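Local coordinates for protein pyrrolidone-carboxylate peptidase (Pyrococcus furiosus, PDB 1X10) that removes N-terminal pyroglutamyl (5-oxoproline) groups from polypeptides, generally sparing those with proline second, as a tetrameric thiol protease of peptidase family C15, at residues I81-I86 with A137-S142; P102-A107 with M146-H151; G128-I133 with Y189-E194; H166-P171 with P185-E190. The protein carries 3 engineered substitutions. All coordinates share one frame; numbering follows the deposited sequence.

Contact 1: I81-I86 with A137-S142; sequences IAVNAI and AGLYLS. Engineered in segment 137-142: S142 (natural residue Cys).
I81 and A137 meet through a water rather than directly. It donates to I81 O at 2.7 Å and accepts from A137 N at 2.9 Å, so the end of strand 76-83 is joined to the turn ahead of helix 141-156 by one bridging molecule. Further along, V83 directs its side chain at L139. The two cross at about a right angle, although the modelled separation of V83 CG2 and L139 CD2 is too short to be trusted. N84 turns its side chain from this contact, its OD1 accepting from the backbone N of I103 and V104. Its backbone forms an inverse gamma turn, closed by A85 N to V83 O at 2.8 Å, which swings the chain around L139. A85 O accepts from a second water, which also donates to Y140 O, and L139 CD2 packs 3.7 Å from A85 O. L139 reaches this corner with CG anti to its carbonyl carbon (chi1 -64°) and an extended chi2. At I86 the approach passes to the backbone, I86 CA standing 3.7 Å from L139 O, while the I86 side chain packs on F45, I98 and I103. A second subunit adds F112 against A85 and N135 against L139. G138, with phi 83°, has a backbone conformation suited to glycine. Y140 holds the N-cap position, and S142, engineered from the natural Cys, follows in the first turn. S142 OG bonds H166 NE2 and H166 ND1 bonds E79 OE1, as in the Cys-His-Glu triad of C15 peptidases, with Ser here replacing the nucleophilic Cys.

Contact 2: P102-A107 with M146-H151; sequences PIVPGA and MYLSLH
I103, V104 and A107 face Y147, L148 and H151 along one side of helix 141-156, and no hydrogen bond crosses between the segments. Packing is densest around Y147. I103 and Y147 run past one another in opposite directions, bringing I103 CD1 to 3.6 Å from Y147 CB, while the other branch of I103 places CG2 3.8 Å from L148 CD2. V104 sets CG2 at the edge of the tyrosine ring, 3.8 Å from Y147 CE2, and over one face of the H151 imidazole, with L148 CD2 4.0 Å from V104 CG2; CG1, anti to the backbone N (chi1 -179°), meets H151 NE2 tip to tip. A107 CB closes the row near the plane of the tyrosine ring, only 3.1 Å from Y147 OH, and is 3.8 Å from H151 CE1. The polar ends of both rings are held from beyond the two segments, Y147 OH by P108 O and H151 ND1 by Y111 OH.

The other side of the loop is exposed. P105 and G106 touch nothing on the helix. They occupy the middle positions of a type II beta turn, closed by A107 N to V104 O at 3.0 Å, with G106 at phi 84°. This Pro-Gly turn, in the loop between strands 76-83 and 110-112, packs its flanking residues V104 and A107 on helix 141-156.

Contact 3: G128-I133 with Y189-E194; sequences GIPAYI and YEMALE. Engineered in segment 189-194: A192 (natural residue Glu).
M191 and I129 make most of this contact, and the main interaction is apolar. The two side chains slide past each other in opposite directions, with M191 CG 3.8 Å from I129 CG2 and M191 SD 3.9 Å from the same methyl. M191 leaves the helix with CG anti to its backbone N (chi1 -179°), runs on extended, and bends only at chi3 (-81°). That last bend returns CE to I129 CG1, 4.1 Å away. The sulfur also meets the proline ring: P130 CD lies 4.0 Å from M191 SD, and the two side chains cross at about a right angle. On the helix's next turn, E194 contributes an aliphatic atom: E194 CG is 4.1 Å from I129 CD1.

Carbon-to-polar contacts come second. M191 CE stands 3.8 Å from G128 O, and G128 itself, at positive phi, ends the preceding helix in a Schellman motif. No hydrogen bond joins the segments, and the E194 carboxylate makes a long, weak ion pair, OE1 to R127 NH2. A192, engineered from the natural Glu, points away from this interface.

I129 is also covered by L124 of helix 117-126 and I76 of strand 76-83, while P171 of a third subunit packs on both P130 and M191. The M191 contacts with I129 and P130 place helix 189-206 beside the lead-in to strand 131-134, with L193 reaching I22 of helix 18-26.

Contact 4: H166-P171 with P185-E190; sequences HVPYIP and PSMSYE. Engineered in segment 185-190: S188 (natural residue Cys).
I170 packs against M187 and Y189 from its CB outward. CB lies 3.7 Å from M187 O. The CG2 branch approaches that oxygen to 3.5 Å and continues to Y189, 3.7 Å from its CA, meeting the ring at its edge. CG1 takes the cramped rotamer between backbone N and carbonyl carbon (chi1 54°), and I170 CD1, 4.5 Å from Y189 CB, makes no close approach to segment 185-190, so CG2 carries the contact; P18, at the start of helix 18-26, packs on this side chain as well. The I170 backbone adds a nearly straight CA-H...O contact to M187 O, 165° at the hydrogen. These residues lie just past strand 161-167, whose H166 bonds E79 OE1 and S142 OG in the active site, and segment 185-190 leads into helix 189-206. The N-cap is S188, engineered from a Cys that naturally forms an interchain disulfide; S188 OG bonds M191 N. One direct bond joins the backbones, M187 N to Y169 O, 2.9 Å long and 152° at the hydrogen. P168 CG lies 4.0 Å from M187 CB. One water donates to both P168 O and M187 O; another accepts from Y169 N and donates to P185 O.

The four contacts form two neighbourhoods, contacts 1, 3 and 4 reaching the mixed sheet and contact 2 lying beside it on helix 141-156. Contacts 1 and 2, centres 9 Å apart, share that helix and touch through N84. Contacts 3 and 4, centres 8 Å apart, share helix 189-206, touch through P130 and M187, and both meet the third subunit. Between the pairs, contacts 1 and 3 cross along the chain, whereas contacts 1 and 2 both close before contact 4 opens, the centres of contacts 2 and 4 being 28 Å apart. Though the centres of contacts 1 and 4 are 21 Å apart, S142 and H166 meet: the active site lies where the start of helix 141-156 meets the end of strand 161-167.

Contact 1: I81-I86 with A137-S142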
loop_
_atom_site.group_PDB
_atom_site.type_symbol
_atom_site.label_atom_id
_atom_site.label_comp_id
_atom_site.label_asym_id
_atom_site.label_seq_id
_atom_site.Cartn_x
_atom_site.Cartn_y
_atom_site.Cartn_z
ATOM N N ILE A 81 -6.151 -18.133 13.151
ATOM C CA ILE A 81 -7.205 -18.111 14.155
ATOM C C ILE A 81 -8.587 -17.625 13.704
ATOM O O ILE A 81 -8.711 -16.723 12.865
ATOM C CB ILE A 81 -6.727 -17.237 15.336
ATOM C CG1 ILE A 81 -7.700 -17.316 16.514
ATOM C CG2 ILE A 81 -6.582 -15.796 14.873
ATOM C CD1 ILE A 81 -7.216 -16.523 17.724
ATOM N N ALA A 82 -9.615 -18.242 14.278
ATOM C CA ALA A 82 -11.011 -17.895 14.016
ATOM C C ALA A 82 -11.532 -17.238 15.298
ATOM O O ALA A 82 -11.334 -17.762 16.394
ATOM C CB ALA A 82 -11.825 -19.155 13.701
ATOM N N VAL A 83 -12.203 -16.102 15.156
ATOM C CA VAL A 83 -12.704 -15.367 16.312
ATOM C C VAL A 83 -14.227 -15.392 16.453
ATOM O O VAL A 83 -14.959 -15.253 15.474
ATOM C CB VAL A 83 -12.225 -13.919 16.248
ATOM C CG1 VAL A 83 -10.694 -13.874 16.318
ATOM C CG2 VAL A 83 -12.674 -13.306 14.958
ATOM N N ASN A 84 -14.697 -15.548 17.685
ATOM C CA ASN A 84 -16.129 -15.623 17.953
ATOM C C ASN A 84 -16.796 -14.252 17.914
ATOM O O ASN A 84 -17.289 -13.762 18.931
ATOM C CB ASN A 84 -16.362 -16.284 19.312
ATOM C CG ASN A 84 -17.809 -16.686 19.529
ATOM O OD1 ASN A 84 -18.646 -16.579 18.622
ATOM N ND2 ASN A 84 -18.114 -17.164 20.730
ATOM N N ALA A 85 -16.815 -13.637 16.737
ATOM C CA ALA A 85 -17.421 -12.323 16.596
ATOM C C ALA A 85 -17.779 -11.997 15.158
ATOM O O ALA A 85 -17.144 -12.478 14.213
ATOM C CB ALA A 85 -16.479 -11.245 17.145
ATOM N N ILE A 86 -18.813 -11.181 15.008
ATOM C CA ILE A 86 -19.258 -10.729 13.703
ATOM C C ILE A 86 -19.299 -9.206 13.739
ATOM O O ILE A 86 -19.948 -8.616 14.606
ATOM C CB ILE A 86 -20.676 -11.231 13.369
ATOM C CG1 ILE A 86 -20.713 -12.759 13.390
ATOM C CG2 ILE A 86 -21.097 -10.711 11.998
ATOM C CD1 ILE A 86 -22.097 -13.329 13.274
ATOM N N ALA A 137 -8.786 -13.431 9.978
ATOM C CA ALA A 137 -9.514 -13.767 8.758
ATOM C C ALA A 137 -10.645 -12.763 8.562
ATOM O O ALA A 137 -11.569 -12.985 7.769
ATOM C CB ALA A 137 -10.079 -15.182 8.864
ATOM N N GLY A 138 -10.559 -11.651 9.285
ATOM C CA GLY A 138 -11.593 -10.635 9.207
ATOM C C GLY A 138 -12.723 -11.040 10.141
ATOM O O GLY A 138 -12.588 -12.015 10.886
ATOM N N LEU A 139 -13.831 -10.303 10.111
ATOM C CA LEU A 139 -14.985 -10.607 10.960
ATOM C C LEU A 139 -16.248 -10.631 10.101
ATOM O O LEU A 139 -17.344 -10.275 10.555
ATOM C CB LEU A 139 -15.121 -9.556 12.074
ATOM C CG LEU A 139 -13.961 -9.503 13.077
ATOM C CD1 LEU A 139 -14.179 -8.398 14.114
ATOM C CD2 LEU A 139 -13.867 -10.843 13.758
ATOM N N TYR A 140 -16.071 -11.068 8.857
ATOM C CA TYR A 140 -17.147 -11.160 7.881
ATOM C C TYR A 140 -17.493 -12.644 7.696
ATOM O O TYR A 140 -17.403 -13.419 8.642
ATOM C CB TYR A 140 -16.682 -10.509 6.571
ATOM C CG TYR A 140 -17.744 -10.272 5.511
ATOM C CD1 TYR A 140 -18.929 -9.597 5.809
ATOM C CD2 TYR A 140 -17.527 -10.668 4.187
ATOM C CE1 TYR A 140 -19.870 -9.316 4.815
ATOM C CE2 TYR A 140 -18.464 -10.393 3.184
ATOM C CZ TYR A 140 -19.629 -9.717 3.506
ATOM O OH TYR A 140 -20.549 -9.443 2.518
ATOM N N LEU A 141 -17.873 -13.061 6.493
ATOM C CA LEU A 141 -18.247 -14.461 6.308
ATOM C C LEU A 141 -17.133 -15.501 6.332
ATOM O O LEU A 141 -17.372 -16.635 6.735
ATOM C CB LEU A 141 -19.093 -14.616 5.044
ATOM C CG LEU A 141 -20.543 -14.354 5.478
ATOM C CD1 LEU A 141 -21.272 -13.518 4.475
ATOM C CD2 LEU A 141 -21.236 -15.679 5.735
ATOM N N SER A 142 -15.924 -15.136 5.919
ATOM C CA SER A 142 -14.828 -16.102 5.944
ATOM C C SER A 142 -14.568 -16.542 7.382
ATOM O O SER A 142 -14.494 -17.736 7.663
ATOM C CB SER A 142 -13.560 -15.495 5.346
ATOM O OG SER A 142 -13.727 -15.279 3.953
HETATM O O HOH W 1 -10.034 -14.413 12.443
HETATM O O HOH W 2 -17.295 -13.584 11.597
#

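Contact 2: P102-A107 with M146-H151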
loop_
_atom_site.group_PDB
_atom_site.type_symbol
_atom_site.label_atom_id
_atom_site.label_comp_id
_atom_site.label_asym_id
_atom_site.label_seq_id
_atom_site.Cartn_x
_atom_site.Cartn_y
_atom_site.Cartn_z
ATOM N N PRO A 102 -21.625 -12.083 18.891
ATOM C CA PRO A 102 -20.865 -13.335 18.870
ATOM C C PRO A 102 -21.425 -14.276 17.809
ATOM O O PRO A 102 -22.584 -14.145 17.406
ATOM C CB PRO A 102 -21.065 -13.880 20.278
ATOM C CG PRO A 102 -22.461 -13.422 20.605
ATOM C CD PRO A 102 -22.456 -11.989 20.103
ATOM N N ILE A 103 -20.603 -15.214 17.350
ATOM C CA ILE A 103 -21.058 -16.183 16.356
ATOM C C ILE A 103 -21.814 -17.258 17.125
ATOM O O ILE A 103 -22.900 -17.683 16.723
ATOM C CB ILE A 103 -19.871 -16.823 15.607
ATOM C CG1 ILE A 103 -19.130 -15.752 14.800
ATOM C CG2 ILE A 103 -20.369 -17.946 14.696
ATOM C CD1 ILE A 103 -17.877 -16.257 14.104
ATOM N N VAL A 104 -21.229 -17.694 18.235
ATOM C CA VAL A 104 -21.847 -18.703 19.089
ATOM C C VAL A 104 -21.785 -18.220 20.536
ATOM O O VAL A 104 -20.744 -18.311 21.189
ATOM C CB VAL A 104 -21.127 -20.066 18.986
ATOM C CG1 VAL A 104 -21.830 -21.095 19.876
ATOM C CG2 VAL A 104 -21.118 -20.546 17.540
ATOM N N PRO A 105 -22.901 -17.680 21.050
ATOM C CA PRO A 105 -22.926 -17.191 22.430
ATOM C C PRO A 105 -22.424 -18.229 23.428
ATOM O O PRO A 105 -22.815 -19.393 23.375
ATOM C CB PRO A 105 -24.398 -16.844 22.640
ATOM C CG PRO A 105 -24.820 -16.380 21.280
ATOM C CD PRO A 105 -24.186 -17.418 20.375
ATOM N N GLY A 106 -21.538 -17.807 24.323
ATOM C CA GLY A 106 -21.010 -18.716 25.325
ATOM C C GLY A 106 -19.835 -19.572 24.886
ATOM O O GLY A 106 -19.130 -20.135 25.727
ATOM N N ALA A 107 -19.613 -19.681 23.580
ATOM C CA ALA A 107 -18.501 -20.489 23.074
ATOM C C ALA A 107 -17.172 -19.744 23.227
ATOM O O ALA A 107 -17.154 -18.544 23.473
ATOM C CB ALA A 107 -18.742 -20.851 21.607
ATOM N N MET A 146 -15.113 -20.161 9.211
ATOM C CA MET A 146 -13.921 -20.735 9.829
ATOM C C MET A 146 -14.198 -21.091 11.289
ATOM O O MET A 146 -13.834 -22.175 11.754
ATOM C CB MET A 146 -12.749 -19.750 9.759
ATOM C CG MET A 146 -11.441 -20.322 10.308
ATOM S SD MET A 146 -10.115 -19.094 10.393
ATOM C CE MET A 146 -8.798 -20.107 11.121
ATOM N N TYR A 147 -14.850 -20.180 12.008
ATOM C CA TYR A 147 -15.162 -20.399 13.413
ATOM C C TYR A 147 -16.155 -21.546 13.610
ATOM O O TYR A 147 -15.945 -22.420 14.452
ATOM C CB TYR A 147 -15.729 -19.116 14.045
ATOM C CG TYR A 147 -15.964 -19.248 15.535
ATOM C CD1 TYR A 147 -14.945 -18.977 16.450
ATOM C CD2 TYR A 147 -17.178 -19.737 16.025
ATOM C CE1 TYR A 147 -15.121 -19.193 17.809
ATOM C CE2 TYR A 147 -17.363 -19.965 17.389
ATOM C CZ TYR A 147 -16.331 -19.693 18.275
ATOM O OH TYR A 147 -16.494 -19.956 19.617
ATOM N N LEU A 148 -17.238 -21.532 12.842
ATOM C CA LEU A 148 -18.258 -22.568 12.947
ATOM C C LEU A 148 -17.681 -23.949 12.645
ATOM O O LEU A 148 -18.041 -24.936 13.286
ATOM C CB LEU A 148 -19.424 -22.263 11.994
ATOM C CG LEU A 148 -20.310 -21.089 12.428
ATOM C CD1 LEU A 148 -21.223 -20.648 11.277
ATOM C CD2 LEU A 148 -21.130 -21.514 13.640
ATOM N N SER A 149 -16.775 -24.021 11.678
ATOM C CA SER A 149 -16.174 -25.305 11.331
ATOM C C SER A 149 -15.319 -25.811 12.491
ATOM O O SER A 149 -15.411 -26.981 12.890
ATOM C CB SER A 149 -15.325 -25.167 10.061
ATOM O OG SER A 149 -14.858 -26.431 9.617
ATOM N N LEU A 150 -14.495 -24.929 13.046
ATOM C CA LEU A 150 -13.636 -25.310 14.162
ATOM C C LEU A 150 -14.454 -25.639 15.414
ATOM O O LEU A 150 -14.082 -26.524 16.187
ATOM C CB LEU A 150 -12.624 -24.196 14.456
ATOM C CG LEU A 150 -11.482 -24.130 13.441
ATOM C CD1 LEU A 150 -10.740 -22.813 13.566
ATOM C CD2 LEU A 150 -10.550 -25.315 13.655
ATOM N N HIS A 151 -15.565 -24.932 15.604
ATOM C CA HIS A 151 -16.443 -25.177 16.751
ATOM C C HIS A 151 -17.104 -26.545 16.581
ATOM O O HIS A 151 -17.304 -27.287 17.550
ATOM C CB HIS A 151 -17.520 -24.089 16.834
ATOM C CG HIS A 151 -18.445 -24.234 18.006
ATOM N ND1 HIS A 151 -18.011 -24.140 19.310
ATOM C CD2 HIS A 151 -19.779 -24.457 18.068
ATOM C CE1 HIS A 151 -19.039 -24.297 20.126
ATOM N NE2 HIS A 151 -20.123 -24.492 19.397
#

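Contact 3: G128-I133 with Y189-E194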
loop_
_atom_site.group_PDB
_atom_site.type_symbol
_atom_site.label_atom_id
_atom_site.label_comp_id
_atom_site.label_asym_id
_atom_site.label_seq_id
_atom_site.Cartn_x
_atom_site.Cartn_y
_atom_site.Cartn_z
ATOM N N GLY A 128 7.094 -22.574 -5.113
ATOM C CA GLY A 128 7.227 -21.252 -5.700
ATOM C C GLY A 128 5.945 -20.446 -5.589
ATOM O O GLY A 128 5.696 -19.531 -6.378
ATOM N N ILE A 129 5.122 -20.790 -4.606
ATOM C CA ILE A 129 3.863 -20.085 -4.393
ATOM C C ILE A 129 3.952 -19.175 -3.166
ATOM O O ILE A 129 4.070 -19.650 -2.035
ATOM C CB ILE A 129 2.701 -21.078 -4.188
ATOM C CG1 ILE A 129 2.547 -21.963 -5.429
ATOM C CG2 ILE A 129 1.408 -20.316 -3.898
ATOM C CD1 ILE A 129 1.471 -23.023 -5.305
ATOM N N PRO A 130 3.912 -17.850 -3.371
ATOM C CA PRO A 130 3.992 -16.970 -2.201
ATOM C C PRO A 130 2.817 -17.195 -1.250
ATOM O O PRO A 130 1.652 -17.223 -1.663
ATOM C CB PRO A 130 4.014 -15.565 -2.811
ATOM C CG PRO A 130 3.427 -15.746 -4.182
ATOM C CD PRO A 130 3.943 -17.081 -4.625
ATOM N N ALA A 131 3.135 -17.369 0.026
ATOM C CA ALA A 131 2.117 -17.613 1.034
ATOM C C ALA A 131 2.630 -17.197 2.402
ATOM O O ALA A 131 3.837 -17.225 2.663
ATOM C CB ALA A 131 1.741 -19.099 1.044
ATOM N N TYR A 132 1.713 -16.804 3.275
ATOM C CA TYR A 132 2.078 -16.406 4.625
ATOM C C TYR A 132 0.932 -16.743 5.577
ATOM O O TYR A 132 -0.178 -17.082 5.137
ATOM C CB TYR A 132 2.398 -14.908 4.668
ATOM C CG TYR A 132 1.223 -14.007 4.385
ATOM C CD1 TYR A 132 0.467 -13.469 5.426
ATOM C CD2 TYR A 132 0.870 -13.680 3.075
ATOM C CE1 TYR A 132 -0.610 -12.626 5.172
ATOM C CE2 TYR A 132 -0.203 -12.839 2.810
ATOM C CZ TYR A 132 -0.938 -12.316 3.866
ATOM O OH TYR A 132 -1.995 -11.479 3.614
ATOM N N ILE A 133 1.208 -16.676 6.874
ATOM C CA ILE A 133 0.199 -16.971 7.879
ATOM C C ILE A 133 -0.492 -15.671 8.272
ATOM O O ILE A 133 0.161 -14.704 8.662
ATOM C CB ILE A 133 0.823 -17.617 9.154
ATOM C CG1 ILE A 133 1.143 -19.106 8.930
ATOM C CG2 ILE A 133 -0.191 -17.579 10.302
ATOM C CD1 ILE A 133 1.713 -19.449 7.595
ATOM N N TYR A 189 -5.439 -17.774 -11.309
ATOM C CA TYR A 189 -6.393 -18.757 -10.827
ATOM C C TYR A 189 -5.685 -20.103 -10.668
ATOM O O TYR A 189 -5.909 -20.829 -9.695
ATOM C CB TYR A 189 -7.551 -18.924 -11.812
ATOM C CG TYR A 189 -8.471 -20.041 -11.397
ATOM C CD1 TYR A 189 -9.340 -19.884 -10.318
ATOM C CD2 TYR A 189 -8.398 -21.293 -12.010
ATOM C CE1 TYR A 189 -10.106 -20.946 -9.848
ATOM C CE2 TYR A 189 -9.161 -22.366 -11.547
ATOM C CZ TYR A 189 -10.007 -22.187 -10.465
ATOM O OH TYR A 189 -10.724 -23.253 -9.977
ATOM N N GLU A 190 -4.827 -20.426 -11.633
ATOM C CA GLU A 190 -4.090 -21.684 -11.610
ATOM C C GLU A 190 -3.250 -21.851 -10.347
ATOM O O GLU A 190 -3.203 -22.935 -9.762
ATOM C CB GLU A 190 -3.197 -21.805 -12.854
ATOM C CG GLU A 190 -3.974 -21.992 -14.156
ATOM C CD GLU A 190 -4.624 -20.710 -14.653
ATOM O OE1 GLU A 190 -5.549 -20.805 -15.484
ATOM O OE2 GLU A 190 -4.208 -19.614 -14.227
ATOM N N MET A 191 -2.591 -20.779 -9.915
ATOM C CA MET A 191 -1.768 -20.853 -8.717
ATOM C C MET A 191 -2.620 -20.962 -7.455
ATOM O O MET A 191 -2.260 -21.673 -6.520
ATOM C CB MET A 191 -0.845 -19.637 -8.607
ATOM C CG MET A 191 0.047 -19.688 -7.375
ATOM S SD MET A 191 1.336 -18.452 -7.346
ATOM C CE MET A 191 2.565 -19.237 -8.431
ATOM N N ALA A 192 -3.744 -20.253 -7.429
ATOM C CA ALA A 192 -4.639 -20.297 -6.276
ATOM C C ALA A 192 -5.190 -21.717 -6.124
ATOM O O ALA A 192 -5.250 -22.264 -5.019
ATOM C CB ALA A 192 -5.790 -19.301 -6.463
ATOM N N LEU A 193 -5.589 -22.310 -7.244
ATOM C CA LEU A 193 -6.132 -23.663 -7.236
ATOM C C LEU A 193 -5.083 -24.657 -6.753
ATOM O O LEU A 193 -5.364 -25.505 -5.904
ATOM C CB LEU A 193 -6.614 -24.047 -8.640
ATOM C CG LEU A 193 -7.116 -25.479 -8.854
ATOM C CD1 LEU A 193 -8.319 -25.761 -7.952
ATOM C CD2 LEU A 193 -7.496 -25.667 -10.322
ATOM N N GLU A 194 -3.871 -24.544 -7.284
ATOM C CA GLU A 194 -2.789 -25.446 -6.904
ATOM C C GLU A 194 -2.453 -25.291 -5.422
ATOM O O GLU A 194 -2.142 -26.268 -4.741
ATOM C CB GLU A 194 -1.541 -25.177 -7.755
ATOM C CG GLU A 194 -0.356 -26.078 -7.415
ATOM C CD GLU A 194 -0.585 -27.534 -7.794
ATOM O OE1 GLU A 194 0.237 -28.390 -7.390
ATOM O OE2 GLU A 194 -1.576 -27.830 -8.498
#

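Contact 4: H166-P171 with P185-E190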
loop_
_atom_site.group_PDB
_atom_site.type_symbol
_atom_site.label_atom_id
_atom_site.label_comp_id
_atom_site.label_asym_id
_atom_site.label_seq_id
_atom_site.Cartn_x
_atom_site.Cartn_y
_atom_site.Cartn_z
ATOM N N HIS A 166 -7.186 -17.930 2.390
ATOM C CA HIS A 166 -7.673 -16.810 1.594
ATOM C C HIS A 166 -6.806 -16.669 0.349
ATOM O O HIS A 166 -5.586 -16.845 0.412
ATOM C CB HIS A 166 -7.617 -15.505 2.399
ATOM C CG HIS A 166 -8.890 -15.178 3.118
ATOM N ND1 HIS A 166 -8.986 -15.167 4.492
ATOM C CD2 HIS A 166 -10.116 -14.837 2.653
ATOM C CE1 HIS A 166 -10.214 -14.830 4.845
ATOM N NE2 HIS A 166 -10.920 -14.624 3.747
ATOM N N VAL A 167 -7.434 -16.351 -0.780
ATOM C CA VAL A 167 -6.699 -16.167 -2.022
ATOM C C VAL A 167 -6.895 -14.736 -2.509
ATOM O O VAL A 167 -7.908 -14.105 -2.218
ATOM C CB VAL A 167 -7.181 -17.140 -3.136
ATOM C CG1 VAL A 167 -7.112 -18.583 -2.633
ATOM C CG2 VAL A 167 -8.599 -16.781 -3.587
ATOM N N PRO A 168 -5.909 -14.199 -3.240
ATOM C CA PRO A 168 -6.010 -12.833 -3.757
ATOM C C PRO A 168 -6.995 -12.806 -4.920
ATOM O O PRO A 168 -7.517 -13.845 -5.331
ATOM C CB PRO A 168 -4.587 -12.538 -4.243
ATOM C CG PRO A 168 -3.721 -13.484 -3.448
ATOM C CD PRO A 168 -4.551 -14.738 -3.428
ATOM N N TYR A 169 -7.252 -11.612 -5.436
ATOM C CA TYR A 169 -8.109 -11.456 -6.608
ATOM C C TYR A 169 -7.356 -12.188 -7.717
ATOM O O TYR A 169 -6.126 -12.265 -7.669
ATOM C CB TYR A 169 -8.145 -9.999 -7.069
ATOM C CG TYR A 169 -9.067 -9.050 -6.355
ATOM C CD1 TYR A 169 -10.450 -9.241 -6.367
ATOM C CD2 TYR A 169 -8.565 -7.887 -5.771
ATOM C CE1 TYR A 169 -11.311 -8.285 -5.821
ATOM C CE2 TYR A 169 -9.412 -6.928 -5.233
ATOM C CZ TYR A 169 -10.779 -7.130 -5.264
ATOM O OH TYR A 169 -11.611 -6.161 -4.759
ATOM N N ILE A 170 -8.064 -12.726 -8.707
ATOM C CA ILE A 170 -7.354 -13.304 -9.842
ATOM C C ILE A 170 -7.300 -12.110 -10.807
ATOM O O ILE A 170 -8.147 -11.214 -10.727
ATOM C CB ILE A 170 -8.086 -14.510 -10.484
ATOM C CG1 ILE A 170 -9.520 -14.151 -10.863
ATOM C CG2 ILE A 170 -8.051 -15.691 -9.526
ATOM C CD1 ILE A 170 -10.232 -15.275 -11.611
ATOM N N PRO A 171 -6.303 -12.068 -11.710
ATOM C CA PRO A 171 -6.119 -10.977 -12.679
ATOM C C PRO A 171 -7.342 -10.363 -13.362
ATOM O O PRO A 171 -7.477 -9.139 -13.400
ATOM C CB PRO A 171 -5.131 -11.571 -13.682
ATOM C CG PRO A 171 -4.268 -12.429 -12.794
ATOM C CD PRO A 171 -5.308 -13.133 -11.938
ATOM N N PRO A 185 -3.367 -6.054 -5.875
ATOM C CA PRO A 185 -2.570 -7.219 -6.267
ATOM C C PRO A 185 -3.476 -8.341 -6.755
ATOM O O PRO A 185 -4.668 -8.356 -6.459
ATOM C CB PRO A 185 -1.858 -7.610 -4.971
ATOM C CG PRO A 185 -1.866 -6.356 -4.155
ATOM C CD PRO A 185 -3.231 -5.796 -4.434
ATOM N N SER A 186 -2.906 -9.274 -7.508
ATOM C CA SER A 186 -3.661 -10.415 -8.008
ATOM C C SER A 186 -2.737 -11.623 -8.105
ATOM O O SER A 186 -1.514 -11.490 -8.029
ATOM C CB SER A 186 -4.291 -10.104 -9.379
ATOM O OG SER A 186 -3.324 -9.761 -10.363
ATOM N N MET A 187 -3.333 -12.800 -8.252
ATOM C CA MET A 187 -2.594 -14.055 -8.368
ATOM C C MET A 187 -3.401 -14.942 -9.307
ATOM O O MET A 187 -4.624 -15.021 -9.191
ATOM C CB MET A 187 -2.444 -14.719 -6.993
ATOM C CG MET A 187 -1.679 -16.048 -7.021
ATOM S SD MET A 187 -1.318 -16.698 -5.366
ATOM C CE MET A 187 0.165 -15.761 -4.959
ATOM N N SER A 188 -2.725 -15.603 -10.241
ATOM C CA SER A 188 -3.420 -16.439 -11.218
ATOM C C SER A 188 -4.365 -17.457 -10.593
ATOM O O SER A 188 -4.127 -17.952 -9.489
ATOM C CB SER A 188 -2.411 -17.178 -12.101
ATOM O OG SER A 188 -1.821 -18.254 -11.390
ATOM N N TYR A 189 -5.439 -17.774 -11.309
ATOM C CA TYR A 189 -6.393 -18.757 -10.827
ATOM C C TYR A 189 -5.685 -20.103 -10.668
ATOM O O TYR A 189 -5.909 -20.829 -9.695
ATOM C CB TYR A 189 -7.551 -18.924 -11.812
ATOM C CG TYR A 189 -8.471 -20.041 -11.397
ATOM C CD1 TYR A 189 -9.340 -19.884 -10.318
ATOM C CD2 TYR A 189 -8.398 -21.293 -12.010
ATOM C CE1 TYR A 189 -10.106 -20.946 -9.848
ATOM C CE2 TYR A 189 -9.161 -22.366 -11.547
ATOM C CZ TYR A 189 -10.007 -22.187 -10.465
ATOM O OH TYR A 189 -10.724 -23.253 -9.977
ATOM N N GLU A 190 -4.827 -20.426 -11.633
ATOM C CA GLU A 190 -4.090 -21.684 -11.610
ATOM C C GLU A 190 -3.250 -21.851 -10.347
ATOM O O GLU A 190 -3.203 -22.935 -9.762
ATOM C CB GLU A 190 -3.197 -21.805 -12.854
ATOM C CG GLU A 190 -3.974 -21.992 -14.156
ATOM C CD GLU A 190 -4.624 -20.710 -14.653
ATOM O OE1 GLU A 190 -5.549 -20.805 -15.484
ATOM O OE2 GLU A 190 -4.208 -19.614 -14.227
HETATM O O HOH W 3 -5.700 -15.660 -6.489
HETATM O O HOH W 4 -5.927 -9.225 -4.136
#